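Reticulocyte binding protein (Streptococcus agalactiae COH1, PDB 3FAW) probably hydrolyses the alpha-1,6 branch linkages of pullulan and related glucans as a secreted, cell-wall-anchored pullulanase. Local coordinates at residues W151-D156 with D403-Y408; D156-I161 with Y205-G210. All coordinates share one frame; numbering follows the deposited sequence.

Contact 1 (W151-D156 with D403-Y408); sequences WSPSAD and DIEPNY
The ring of Tyr408 receives the edge of Trp151 on one face: Trp151 CH2 stands 3.8 Å above the tyrosine plane, over its centre. The six-membered ring of Trp151 and the Tyr408 ring have planes inclined at 53°, an edge-to-face pair. Trp151 carries Pro153 of its own segment on one face, CD lying over the centre of the indole. Glu405 CG approaches the indole obliquely, 3.9 Å from Trp151 CZ3. CG of Trp151 is anti to the backbone N, and its NE1 is hydrogen-bonded to Tyr129 O. The two segments come from different domains: 151-156, the end of strand 146-151 with the loop after it and its type I turn from Ser152 to Ala155, belongs to the carbohydrate-binding module 48 range, and the loop 403-408 to the alpha-amylase catalytic range. Glu405 bends at chi2 (63°) and brings its carboxylate to that turn. Ser154 N donates to Glu405 OE1 at 3.1 Å, on the syn side and somewhat out of the carboxylate plane, with an N-H...O angle of 156°. In one of its two conformers, Ser154 OG lies 2.7 Å from Glu405 OE1, and Pro153 CD packs 3.3 Å from that oxygen. The second oxygen, OE2, forms a salt bridge with Lys125 of helix 122-129. Nearby, Ser152 OG approaches Ile404 O at 2.8 Å.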
loop_
_atom_site.group_PDB
_atom_site.type_symbol
_atom_site.label_atom_id
_atom_site.label_comp_id
_atom_site.label_asym_id
_atom_site.label_seq_id
_atom_site.Cartn_x
_atom_site.Cartn_y
_atom_site.Cartn_z
ATOM N N TRP A 151 1.933 -21.580 15.707
ATOM C CA TRP A 151 1.625 -20.981 17.010
ATOM C C TRP A 151 0.109 -20.972 17.239
ATOM O O TRP A 151 -0.638 -20.419 16.434
ATOM C CB TRP A 151 2.194 -19.558 17.083
ATOM C CG TRP A 151 2.000 -18.872 18.402
ATOM C CD1 TRP A 151 2.806 -18.961 19.501
ATOM C CD2 TRP A 151 0.938 -17.978 18.754
ATOM N NE1 TRP A 151 2.306 -18.181 20.517
ATOM C CE2 TRP A 151 1.159 -17.569 20.086
ATOM C CE3 TRP A 151 -0.185 -17.489 18.075
ATOM C CZ2 TRP A 151 0.298 -16.688 20.754
ATOM C CZ3 TRP A 151 -1.038 -16.613 18.735
ATOM C CH2 TRP A 151 -0.792 -16.222 20.064
ATOM N N SER A 152 -0.338 -21.593 18.330
ATOM C CA SER A 152 -1.775 -21.678 18.645
ATOM C C SER A 152 -2.001 -22.159 20.088
ATOM O O SER A 152 -2.386 -23.304 20.313
ATOM C CB SER A 152 -2.487 -22.610 17.652
ATOM O OG SER A 152 -3.892 -22.584 17.835
ATOM N N PRO A 153 -1.786 -21.268 21.072
ATOM C CA PRO A 153 -1.681 -21.701 22.463
ATOM C C PRO A 153 -2.970 -22.242 23.103
ATOM O O PRO A 153 -2.870 -22.981 24.079
ATOM C CB PRO A 153 -1.198 -20.436 23.187
ATOM C CG PRO A 153 -1.663 -19.315 22.344
ATOM C CD PRO A 153 -1.647 -19.807 20.934
ATOM N N SER A 154 -4.145 -21.901 22.565
ATOM C CA SER A 154 -5.422 -22.330 23.152
ATOM C C SER A 154 -5.972 -23.626 22.546
ATOM O O SER A 154 -7.031 -24.104 22.961
ATOM C CB SER A 154 -6.472 -21.220 23.027
ATOM O OG SER A 154 -6.846 -21.010 21.674
ATOM N N ALA A 155 -5.258 -24.199 21.575
ATOM C CA ALA A 155 -5.698 -25.440 20.904
ATOM C C ALA A 155 -5.595 -26.679 21.799
ATOM O O ALA A 155 -4.626 -26.832 22.537
ATOM C CB ALA A 155 -4.885 -25.666 19.624
ATOM N N ASP A 156 -6.598 -27.559 21.724
ATOM C CA ASP A 156 -6.535 -28.884 22.357
ATOM C C ASP A 156 -5.657 -29.830 21.537
ATOM O O ASP A 156 -4.921 -30.653 22.092
ATOM C CB ASP A 156 -7.931 -29.512 22.472
ATOM C CG ASP A 156 -8.841 -28.764 23.424
ATOM O OD1 ASP A 156 -8.336 -28.019 24.284
ATOM O OD2 ASP A 156 -10.071 -28.944 23.316
ATOM N N ASP A 403 -9.735 -18.149 13.300
ATOM C CA ASP A 403 -9.800 -19.606 13.423
ATOM C C ASP A 403 -8.560 -20.191 14.096
ATOM O O ASP A 403 -8.650 -21.211 14.762
ATOM C CB ASP A 403 -9.958 -20.268 12.049
ATOM C CG ASP A 403 -11.361 -20.128 11.477
ATOM O OD1 ASP A 403 -12.297 -19.766 12.220
ATOM O OD2 ASP A 403 -11.522 -20.396 10.269
ATOM N N ILE A 404 -7.403 -19.559 13.901
ATOM C CA ILE A 404 -6.139 -20.108 14.396
ATOM C C ILE A 404 -6.043 -19.951 15.905
ATOM O O ILE A 404 -5.768 -20.911 16.623
ATOM C CB ILE A 404 -4.920 -19.426 13.737
ATOM C CG1 ILE A 404 -4.960 -19.609 12.213
ATOM C CG2 ILE A 404 -3.617 -19.991 14.309
ATOM C CD1 ILE A 404 -3.859 -18.877 11.468
ATOM N N GLU A 405 -6.262 -18.725 16.370
ATOM C CA GLU A 405 -6.254 -18.407 17.795
ATOM C C GLU A 405 -7.278 -17.306 18.025
ATOM O O GLU A 405 -7.104 -16.195 17.526
ATOM C CB GLU A 405 -4.860 -17.944 18.235
ATOM C CG GLU A 405 -4.747 -17.481 19.696
ATOM C CD GLU A 405 -5.045 -18.574 20.718
ATOM O OE1 GLU A 405 -4.856 -19.771 20.417
ATOM O OE2 GLU A 405 -5.454 -18.228 21.841
ATOM N N PRO A 406 -8.353 -17.608 18.771
ATOM C CA PRO A 406 -9.381 -16.592 18.969
ATOM C C PRO A 406 -8.948 -15.519 19.965
ATOM O O PRO A 406 -8.079 -15.761 20.809
ATOM C CB PRO A 406 -10.570 -17.393 19.510
ATOM C CG PRO A 406 -9.954 -18.557 20.198
ATOM C CD PRO A 406 -8.677 -18.869 19.461
ATOM N N ASN A 407 -9.549 -14.338 19.848
ATOM C CA ASN A 407 -9.298 -13.243 20.779
ATOM C C ASN A 407 -7.800 -12.959 20.940
ATOM O O ASN A 407 -7.276 -13.000 22.051
ATOM C CB ASN A 407 -9.922 -13.553 22.147
ATOM C CG ASN A 407 -11.322 -14.127 22.038
ATOM O OD1 ASN A 407 -12.278 -13.416 21.735
ATOM N ND2 ASN A 407 -11.448 -15.421 22.293
ATOM N N TYR A 408 -7.106 -12.691 19.837
ATOM C CA TYR A 408 -5.696 -12.299 19.928
ATOM C C TYR A 408 -5.160 -11.476 18.745
ATOM O O TYR A 408 -4.685 -10.354 18.932
ATOM C CB TYR A 408 -4.775 -13.515 20.132
ATOM C CG TYR A 408 -3.337 -13.063 20.150
ATOM C CD1 TYR A 408 -2.754 -12.602 21.324
ATOM C CD2 TYR A 408 -2.587 -13.018 18.975
ATOM C CE1 TYR A 408 -1.459 -12.141 21.340
ATOM C CE2 TYR A 408 -1.296 -12.555 18.976
ATOM C CZ TYR A 408 -0.729 -12.114 20.162
ATOM O OH TYR A 408 0.564 -11.649 20.175
#

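Contact 2 (D156-I161 with Y205-G210)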
loop_
_atom_site.group_PDB
_atom_site.type_symbol
_atom_site.label_atom_id
_atom_site.label_comp_id
_atom_site.label_asym_id
_atom_site.label_seq_id
_atom_site.Cartn_x
_atom_site.Cartn_y
_atom_site.Cartn_z
ATOM N N ASP A 156 -6.598 -27.559 21.724
ATOM C CA ASP A 156 -6.535 -28.884 22.357
ATOM C C ASP A 156 -5.657 -29.830 21.537
ATOM O O ASP A 156 -4.921 -30.653 22.092
ATOM C CB ASP A 156 -7.931 -29.512 22.472
ATOM C CG ASP A 156 -8.841 -28.764 23.424
ATOM O OD1 ASP A 156 -8.336 -28.019 24.284
ATOM O OD2 ASP A 156 -10.071 -28.944 23.316
ATOM N N SER A 157 -5.757 -29.718 20.216
ATOM C CA SER A 157 -4.958 -30.531 19.308
ATOM C C SER A 157 -4.823 -29.842 17.957
ATOM O O SER A 157 -5.697 -29.071 17.555
ATOM C CB SER A 157 -5.605 -31.904 19.126
ATOM O OG SER A 157 -6.868 -31.785 18.488
ATOM N N VAL A 158 -3.720 -30.121 17.273
ATOM C CA VAL A 158 -3.477 -29.603 15.932
ATOM C C VAL A 158 -3.012 -30.765 15.056
ATOM O O VAL A 158 -2.106 -31.512 15.434
ATOM C CB VAL A 158 -2.438 -28.459 15.938
ATOM C CG1 VAL A 158 -2.131 -27.994 14.519
ATOM C CG2 VAL A 158 -2.946 -27.283 16.775
ATOM N N THR A 159 -3.664 -30.920 13.905
ATOM C CA THR A 159 -3.357 -31.986 12.955
ATOM C C THR A 159 -3.091 -31.386 11.580
ATOM O O THR A 159 -3.847 -30.531 11.126
ATOM C CB THR A 159 -4.539 -32.969 12.845
ATOM O OG1 THR A 159 -4.840 -33.505 14.141
ATOM C CG2 THR A 159 -4.221 -34.104 11.881
ATOM N N MET A 160 -2.019 -31.831 10.926
ATOM C CA MET A 160 -1.737 -31.429 9.553
ATOM C C MET A 160 -2.406 -32.400 8.581
ATOM O O MET A 160 -2.315 -33.616 8.744
ATOM C CB MET A 160 -0.231 -31.391 9.285
ATOM C CG MET A 160 0.136 -30.751 7.949
ATOM S SD MET A 160 1.851 -31.005 7.453
ATOM C CE MET A 160 2.707 -29.783 8.454
ATOM N N ILE A 161 -3.083 -31.848 7.579
ATOM C CA ILE A 161 -3.662 -32.631 6.498
ATOM C C ILE A 161 -2.866 -32.330 5.239
ATOM O O ILE A 161 -2.705 -31.165 4.876
ATOM C CB ILE A 161 -5.140 -32.265 6.244
ATOM C CG1 ILE A 161 -5.953 -32.341 7.538
ATOM C CG2 ILE A 161 -5.737 -33.190 5.184
ATOM C CD1 ILE A 161 -7.394 -31.919 7.364
ATOM N N TYR A 205 -3.991 -27.061 8.383
ATOM C CA TYR A 205 -3.987 -27.486 9.785
ATOM C C TYR A 205 -5.415 -27.553 10.309
ATOM O O TYR A 205 -6.174 -26.598 10.156
ATOM C CB TYR A 205 -3.187 -26.511 10.652
ATOM C CG TYR A 205 -1.691 -26.596 10.474
ATOM C CD1 TYR A 205 -0.995 -27.749 10.830
ATOM C CD2 TYR A 205 -0.966 -25.519 9.963
ATOM C CE1 TYR A 205 0.384 -27.830 10.673
ATOM C CE2 TYR A 205 0.413 -25.591 9.808
ATOM C CZ TYR A 205 1.079 -26.750 10.167
ATOM O OH TYR A 205 2.442 -26.834 10.007
ATOM N N GLU A 206 -5.773 -28.676 10.925
ATOM C CA GLU A 206 -7.060 -28.804 11.605
ATOM C C GLU A 206 -6.879 -28.603 13.107
ATOM O O GLU A 206 -6.203 -29.393 13.773
ATOM C CB GLU A 206 -7.711 -30.162 11.326
ATOM C CG GLU A 206 -9.166 -30.231 11.785
ATOM C CD GLU A 206 -9.848 -31.527 11.386
ATOM O OE1 GLU A 206 -9.361 -32.603 11.788
ATOM O OE2 GLU A 206 -10.873 -31.465 10.675
ATOM N N ILE A 207 -7.486 -27.540 13.627
ATOM C CA ILE A 207 -7.356 -27.170 15.033
ATOM C C ILE A 207 -8.628 -27.546 15.775
ATOM O O ILE A 207 -9.725 -27.238 15.322
ATOM C CB ILE A 207 -7.089 -25.657 15.200
ATOM C CG1 ILE A 207 -5.810 -25.260 14.454
ATOM C CG2 ILE A 207 -6.965 -25.286 16.681
ATOM C CD1 ILE A 207 -5.432 -23.800 14.609
ATOM N N LYS A 208 -8.471 -28.218 16.911
ATOM C CA LYS A 208 -9.598 -28.580 17.761
ATOM C C LYS A 208 -9.543 -27.793 19.066
ATOM O O LYS A 208 -8.514 -27.778 19.747
ATOM C CB LYS A 208 -9.579 -30.080 18.056
ATOM C CG LYS A 208 -10.848 -30.611 18.703
ATOM C CD LYS A 208 -10.788 -32.124 18.860
ATOM C CE LYS A 208 -12.022 -32.664 19.575
ATOM N NZ LYS A 208 -12.031 -34.154 19.626
ATOM N N ARG A 209 -10.649 -27.123 19.385
ATOM C CA ARG A 209 -10.844 -26.474 20.683
ATOM C C ARG A 209 -12.205 -26.902 21.222
ATOM O O ARG A 209 -13.234 -26.343 20.843
ATOM C CB ARG A 209 -10.793 -24.950 20.552
ATOM C CG ARG A 209 -9.407 -24.386 20.310
ATOM C CD ARG A 209 -9.439 -22.868 20.208
ATOM N NE ARG A 209 -10.205 -22.432 19.042
ATOM C CZ ARG A 209 -9.707 -22.208 17.826
ATOM N NH1 ARG A 209 -8.413 -22.354 17.571
ATOM N NH2 ARG A 209 -10.525 -21.829 16.854
ATOM N N GLY A 210 -12.204 -27.904 22.093
ATOM C CA GLY A 210 -13.442 -28.500 22.581
ATOM C C GLY A 210 -14.146 -29.285 21.486
ATOM O O GLY A 210 -13.537 -30.137 20.835
HETATM O O HOH W 1 -6.973 -31.390 15.683
#
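Tyr205 packs against Met160, its pair on the neighbouring strand, and against Val158. Its CB lies 4.1 Å from Thr159 O; CD1 then meets Val158 CG1 at 3.9 Å, and CE1 passes beside CB and CE of Met160. At the tip, OH is 3.3 Å from Met160 CE, a methyl turned back by the bend at chi3 (-79°). Both methyl contacts with the ring are oblique, and Leu150 of strand 146-151 and Leu177 of strand 170-179 add to the packing around Tyr205. The strands run antiparallel, their axes 4.5 Å apart, within the antiparallel sheet of the carbohydrate-binding module 48. Thr159-Glu206 is a hydrogen-bonded pair, with Glu206 N to Thr159 O at 2.7 Å; Val158-Ile207 and Met160-Tyr205 are non-hydrogen-bonded pairs and share the apolar face. Ser157-Lys208 is also hydrogen-bonded, but here the register slips: Asp156 and Ser157 both oppose Lys208 in a classic beta bulge. Lys208 O accepts Asp156 N at 2.8 Å and, weakly, Ser157 N. Just past the bulge, Gly210 N donates to Asp156 OD2 at 2.7 Å, from 40° above the carboxylate plane, with an N-H...O angle of 166°. On the other face, which bears Ser157, Thr159, Glu206 and Lys208, a water donates to Glu206 O at 2.9 Å. The same water bonds Ser157 OG and, weakly, Thr159 OG1, so it bridges the two strands.

Contact 1 is a buried interface between two domains, whereas contact 2 is partly buried and pairs two strands within one of them. Their chemistry differs accordingly: at 151-156 with 403-408, side chains carry the contact, through an aromatic pair and a carboxylate gripping a turn, while at 156-161 with 205-210 a ladder of backbone bonds does most of the work, with one apolar face and one polar face bridged by a water. Their ranges meet at Asp156, which makes its contacts in contact 2 alone, and their centres are about 10 Å apart. Arg209, on the strand of contact 2, reaches the catalytic-domain loop: its NH2 probably hydrogen-bonds Asp403 O.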